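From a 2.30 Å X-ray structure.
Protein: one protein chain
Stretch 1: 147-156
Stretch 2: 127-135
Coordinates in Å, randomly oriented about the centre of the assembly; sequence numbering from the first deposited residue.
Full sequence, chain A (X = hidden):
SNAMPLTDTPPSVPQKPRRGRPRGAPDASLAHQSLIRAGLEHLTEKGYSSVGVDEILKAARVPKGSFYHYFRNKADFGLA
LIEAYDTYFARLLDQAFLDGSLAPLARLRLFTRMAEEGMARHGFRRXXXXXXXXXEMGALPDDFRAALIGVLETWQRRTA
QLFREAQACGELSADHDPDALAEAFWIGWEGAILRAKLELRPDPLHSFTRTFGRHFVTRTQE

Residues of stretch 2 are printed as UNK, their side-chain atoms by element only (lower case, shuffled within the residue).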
ATOM      1  N   ALA A 147       5.250 -15.576  -4.885  1.00 22.96           N
ATOM      2  CA  ALA A 147       4.876 -15.164  -6.224  1.00 22.44           C
ATOM      3  C   ALA A 147       4.812 -13.638  -6.263  1.00 22.85           C
ATOM      4  O   ALA A 147       5.378 -13.022  -7.165  1.00 22.60           O
ATOM      5  CB  ALA A 147       3.576 -15.782  -6.634  1.00 21.94           C
ATOM      6  N   LEU A 148       4.174 -13.022  -5.255  1.00 22.87           N
ATOM      7  CA  LEU A 148       4.080 -11.553  -5.209  1.00 22.50           C
ATOM      8  C   LEU A 148       5.449 -10.891  -5.024  1.00 22.07           C
ATOM      9  O   LEU A 148       5.768  -9.915  -5.713  1.00 22.48           O
ATOM     10  CB  LEU A 148       3.106 -11.073  -4.147  1.00 22.09           C
ATOM     11  CG  LEU A 148       1.627 -11.415  -4.328  1.00 23.86           C
ATOM     12  CD1 LEU A 148       0.973 -11.161  -2.946  1.00 22.56           C
ATOM     13  CD2 LEU A 148       0.960 -10.595  -5.542  1.00 21.15           C
ATOM     14  N   ILE A 149       6.249 -11.419  -4.107  1.00 21.40           N
ATOM     15  CA  ILE A 149       7.578 -10.881  -3.845  1.00 21.01           C
ATOM     16  C   ILE A 149       8.468 -11.007  -5.106  1.00 20.75           C
ATOM     17  O   ILE A 149       9.270 -10.108  -5.413  1.00 20.95           O
ATOM     18  CB  ILE A 149       8.238 -11.547  -2.596  1.00 21.08           C
ATOM     19  CG1 ILE A 149       7.432 -11.236  -1.329  1.00 21.99           C
ATOM     20  CG2 ILE A 149       9.660 -11.015  -2.381  1.00 19.52           C
ATOM     21  CD1 ILE A 149       7.967 -11.940  -0.031  1.00 21.33           C
ATOM     22  N   GLY A 150       8.325 -12.114  -5.824  1.00 20.28           N
ATOM     23  CA  GLY A 150       9.085 -12.367  -7.045  1.00 19.41           C
ATOM     24  C   GLY A 150       8.889 -11.278  -8.083  1.00 19.79           C
ATOM     25  O   GLY A 150       9.867 -10.795  -8.677  1.00 19.64           O
ATOM     26  N   VAL A 151       7.637 -10.880  -8.309  1.00 18.73           N
ATOM     27  CA  VAL A 151       7.307  -9.855  -9.307  1.00 18.36           C
ATOM     28  C   VAL A 151       7.931  -8.477  -8.934  1.00 18.18           C
ATOM     29  O   VAL A 151       8.556  -7.810  -9.769  1.00 17.86           O
ATOM     30  CB  VAL A 151       5.782  -9.732  -9.441  1.00 19.12           C
ATOM     31  CG1 VAL A 151       5.397  -8.621 -10.350  1.00 19.65           C
ATOM     32  CG2 VAL A 151       5.152 -11.073  -9.924  1.00 20.04           C
ATOM     33  N   LEU A 152       7.764  -8.077  -7.675  1.00 17.66           N
ATOM     34  CA  LEU A 152       8.314  -6.837  -7.136  1.00 17.27           C
ATOM     35  C   LEU A 152       9.844  -6.757  -7.238  1.00 17.33           C
ATOM     36  O   LEU A 152      10.410  -5.723  -7.585  1.00 17.22           O
ATOM     37  CB  LEU A 152       7.881  -6.694  -5.666  1.00 17.43           C
ATOM     38  CG  LEU A 152       6.407  -6.285  -5.399  1.00 18.15           C
ATOM     39  CD1 LEU A 152       5.968  -6.534  -3.915  1.00 13.22           C
ATOM     40  CD2 LEU A 152       6.140  -4.845  -5.803  1.00 14.20           C
ATOM     41  N   GLU A 153      10.510  -7.851  -6.899  1.00 17.61           N
ATOM     42  CA  GLU A 153      11.943  -7.932  -7.032  1.00 18.52           C
ATOM     43  C   GLU A 153      12.379  -7.834  -8.481  1.00 19.08           C
ATOM     44  O   GLU A 153      13.419  -7.247  -8.747  1.00 20.42           O
ATOM     45  CB  GLU A 153      12.478  -9.172  -6.341  1.00 17.94           C
ATOM     46  CG  GLU A 153      12.656  -8.907  -4.845  1.00 21.74           C
ATOM     47  CD  GLU A 153      12.791 -10.188  -4.033  1.00 27.56           C
ATOM     48  OE1 GLU A 153      12.777 -11.285  -4.657  1.00 29.70           O
ATOM     49  OE2 GLU A 153      12.892 -10.105  -2.776  1.00 29.52           O
ATOM     50  N   THR A 154      11.593  -8.355  -9.414  1.00 19.10           N
ATOM     51  CA  THR A 154      11.894  -8.149 -10.828  1.00 20.41           C
ATOM     52  C   THR A 154      11.862  -6.679 -11.203  1.00 20.94           C
ATOM     53  O   THR A 154      12.790  -6.173 -11.852  1.00 22.27           O
ATOM     54  CB  THR A 154      10.927  -8.947 -11.760  1.00 20.67           C
ATOM     55  OG1 THR A 154      11.108 -10.340 -11.495  1.00 20.80           O
ATOM     56  CG2 THR A 154      11.212  -8.683 -13.282  1.00 18.54           C
ATOM     57  N   TRP A 155      10.793  -5.994 -10.796  1.00 20.97           N
ATOM     58  CA  TRP A 155      10.653  -4.584 -11.052  1.00 19.88           C
ATOM     59  C   TRP A 155      11.822  -3.784 -10.472  1.00 21.28           C
ATOM     60  O   TRP A 155      12.358  -2.866 -11.145  1.00 21.72           O
ATOM     61  CB  TRP A 155       9.337  -4.100 -10.505  1.00 19.13           C
ATOM     62  CG  TRP A 155       8.127  -4.712 -11.167  1.00 18.88           C
ATOM     63  CD1 TRP A 155       8.079  -5.427 -12.354  1.00 17.69           C
ATOM     64  CD2 TRP A 155       6.777  -4.635 -10.699  1.00 19.21           C
ATOM     65  NE1 TRP A 155       6.781  -5.809 -12.625  1.00 16.71           N
ATOM     66  CE2 TRP A 155       5.962  -5.332 -11.636  1.00 17.91           C
ATOM     67  CE3 TRP A 155       6.167  -4.039  -9.570  1.00 19.82           C
ATOM     68  CZ2 TRP A 155       4.575  -5.465 -11.468  1.00 20.34           C
ATOM     69  CZ3 TRP A 155       4.781  -4.161  -9.409  1.00 17.79           C
ATOM     70  CH2 TRP A 155       4.002  -4.866 -10.353  1.00 19.89           C
ATOM     71  N   GLN A 156      12.209  -4.128  -9.238  1.00 20.57           N
ATOM     72  CA  GLN A 156      13.327  -3.510  -8.539  1.00 21.17           C
ATOM     73  C   GLN A 156      14.667  -3.737  -9.234  1.00 21.55           C
ATOM     74  O   GLN A 156      15.457  -2.819  -9.341  1.00 21.57           O
ATOM     75  CB  GLN A 156      13.387  -4.028  -7.086  1.00 20.92           C
ATOM     76  CG  GLN A 156      12.363  -3.389  -6.166  1.00 19.84           C
ATOM     77  CD  GLN A 156      12.294  -4.013  -4.767  1.00 21.35           C
ATOM     78  OE1 GLN A 156      11.352  -3.738  -4.026  1.00 21.94           O
ATOM     79  NE2 GLN A 156      13.269  -4.863  -4.411  1.00 20.42           N
ATOM     80  N   UNK A 127      -6.011  -0.063  -9.449  1.00 24.33           N
ATOM     81  CA  UNK A 127      -4.645   0.088  -9.007  1.00 24.22           C
ATOM     82  C   UNK A 127      -3.750  -1.015  -9.504  1.00 24.78           C
ATOM     83  O   UNK A 127      -3.983  -1.619 -10.566  1.00 24.85           O
ATOM     84  N   UNK A 128      -2.712  -1.277  -8.715  1.00 24.38           N
ATOM     85  CA  UNK A 128      -1.769  -2.313  -9.025  1.00 23.68           C
ATOM     86  C   UNK A 128      -2.303  -3.630  -8.450  1.00 22.92           C
ATOM     87  O   UNK A 128      -2.679  -3.695  -7.282  1.00 23.21           O
ATOM     88  c   UNK A 128      -0.403  -1.962  -8.445  1.00 23.28           C
ATOM     89  s   UNK A 128       0.812  -3.192  -8.896  1.00 24.56           S
ATOM     90  N   UNK A 129      -2.338  -4.670  -9.272  1.00 22.03           N
ATOM     91  CA  UNK A 129      -2.726  -6.001  -8.804  1.00 22.27           C
ATOM     92  C   UNK A 129      -1.811  -6.503  -7.678  1.00 21.72           C
ATOM     93  O   UNK A 129      -2.266  -7.083  -6.699  1.00 21.35           O
ATOM     94  c   UNK A 129      -4.478  -8.532  -9.185  1.00 27.82           C
ATOM     95  c   UNK A 129      -2.612  -9.469 -10.481  1.00 24.20           C
ATOM     96  c   UNK A 129      -2.715  -7.014  -9.962  1.00 22.46           C
ATOM     97  c   UNK A 129      -3.009  -8.429  -9.483  1.00 23.53           C
ATOM     98  N   UNK A 130      -0.513  -6.280  -7.852  1.00 21.12           N
ATOM     99  CA  UNK A 130       0.491  -6.745  -6.926  1.00 20.29           C
ATOM    100  C   UNK A 130       0.427  -6.024  -5.584  1.00 19.80           C
ATOM    101  O   UNK A 130       0.659  -6.614  -4.512  1.00 19.79           O
ATOM    102  c   UNK A 130       3.026  -6.866  -6.563  1.00 19.35           C
ATOM    103  c   UNK A 130       1.895  -6.674  -7.591  1.00 20.48           C
ATOM    104  c   UNK A 130       1.967  -7.709  -8.718  1.00 20.71           C
ATOM    105  N   UNK A 131       0.110  -4.742  -5.642  1.00 19.82           N
ATOM    106  CA  UNK A 131      -0.081  -3.960  -4.427  1.00 19.41           C
ATOM    107  C   UNK A 131      -1.356  -4.366  -3.737  1.00 19.72           C
ATOM    108  O   UNK A 131      -1.355  -4.544  -2.506  1.00 19.01           O
ATOM    109  N   UNK A 132      -2.450  -4.494  -4.499  1.00 19.80           N
ATOM    110  CA  UNK A 132      -3.724  -4.955  -3.894  1.00 21.74           C
ATOM    111  C   UNK A 132      -3.566  -6.286  -3.181  1.00 21.81           C
ATOM    112  O   UNK A 132      -4.022  -6.429  -2.052  1.00 22.73           O
ATOM    113  c   UNK A 132      -4.859  -5.111  -4.906  1.00 21.75           C
ATOM    114  n   UNK A 132      -6.389  -3.884  -6.307  1.00 28.39           N
ATOM    115  o   UNK A 132      -4.796  -2.693  -5.230  1.00 28.90           O
ATOM    116  c   UNK A 132      -5.342  -3.789  -5.494  1.00 25.04           C
ATOM    117  N   UNK A 133      -2.952  -7.272  -3.833  1.00 21.87           N
ATOM    118  CA  UNK A 133      -2.854  -8.589  -3.228  1.00 22.08           C
ATOM    119  C   UNK A 133      -1.830  -8.586  -2.089  1.00 22.77           C
ATOM    120  O   UNK A 133      -2.032  -9.261  -1.056  1.00 22.96           O
ATOM    121  c   UNK A 133      -2.882 -11.129  -6.228  1.00 24.79           C
ATOM    122  c   UNK A 133      -3.425  -9.957  -5.428  1.00 24.12           C
ATOM    123  c   UNK A 133      -2.493  -9.660  -4.252  1.00 22.19           C
ATOM    124  c   UNK A 133      -4.834 -10.242  -5.006  1.00 23.51           C
ATOM    125  N   UNK A 134      -0.737  -7.845  -2.283  1.00 22.96           N
ATOM    126  CA  UNK A 134       0.309  -7.705  -1.263  1.00 23.59           C
ATOM    127  C   UNK A 134      -0.206  -7.220   0.084  1.00 23.94           C
ATOM    128  O   UNK A 134       0.115  -7.784   1.139  1.00 24.03           O
ATOM    129  N   UNK A 135      -1.000  -6.163   0.042  1.00 24.40           N
ATOM    130  CA  UNK A 135      -1.697  -5.666   1.213  1.00 25.60           C
ATOM    131  C   UNK A 135      -2.633  -6.675   1.894  1.00 26.28           C
ATOM    132  O   UNK A 135      -2.748  -6.654   3.119  1.00 26.94           O
ATOM    133  c   UNK A 135      -1.718  -2.897   2.827  1.00 26.25           C
ATOM    134  c   UNK A 135      -2.465  -4.384   0.881  1.00 25.28           C
ATOM    135  n   UNK A 135      -1.800  -1.562   2.952  1.00 24.16           N
ATOM    136  c   UNK A 135      -2.885  -3.597   2.108  1.00 25.58           C
ATOM    137  o   UNK A 135      -0.792  -3.550   3.307  1.00 26.75           O
TER

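Position 127 carries no side-chain atoms beyond its backbone and lies out of reach of the helix 147-156; it is Gly127. Position 128 has one carbon followed by one sulfur, unbranched. The sulfur lies 3.9 Å from Trp155 CH2, at the edge of the ring and near its plane, and a side chain ending in a single sulfur after one carbon is a cysteine, Cys128. Its SG also accepts a weak hydrogen bond from the backbone N of position 131 (3.7 Å), which caps the start of the helix 129-135.

Position 129 bears four carbons, forked at the second. No atom of it touches stretch 1, and its CA-to-CB bond points sideways; the fork after one intervening carbon identifies Leu129.

At position 130 the first side-chain carbon itself carries two more, three carbons in all. One of these branches lies 3.6 Å from Leu152 CG, and the other is 3.9 Å from both Val151 CG1 and Trp155 CH2. Branching at CB with carbon alone gives Val130, whose CG1 is the branch near Leu152 and whose CG2 is the one near Val151 and Trp155.

Position 131 has no side-chain atoms and is Gly131; a CB here would point away from stretch 1. Position 132 has two carbons, the second carrying one oxygen and one nitrogen. This short amide is Asn132, out of reach of stretch 1, with both polar atoms hydrogen-bonded elsewhere in the structure.

Position 133 again shows four carbons forked at the second. Its CB lies 3.8 Å from Leu148 CD2, and the fork makes it Leu133. Position 134 has no side-chain atoms, and its backbone N lies 3.8 Å from Leu148 CD1; it is Gly134. An ideal CB here would lie 2.9 Å from Val130 O, a clash within its own helix. Position 135 has three carbons, the third carrying an oxygen and a nitrogen; its CA-to-CB bond points away from stretch 1 and its side chain makes no contact there. This is Gln135.

The contact is apolar, with no hydrogen bond between the stretches. The two helices run at 139° to each other, their axes 10.2 Å apart at closest approach, and the side chain of Val130 enters as a knob among Leu148, Val151, Leu152 and Trp155. Leu148 answers by reaching across to the turn containing Leu133 and Gly134, while Cys128 extends the packing to the edge of the Trp155 ring. Together these residues bury 323 Å², counting both sides.

Stretch 2, residues 127-135: GCLVGNLGQ
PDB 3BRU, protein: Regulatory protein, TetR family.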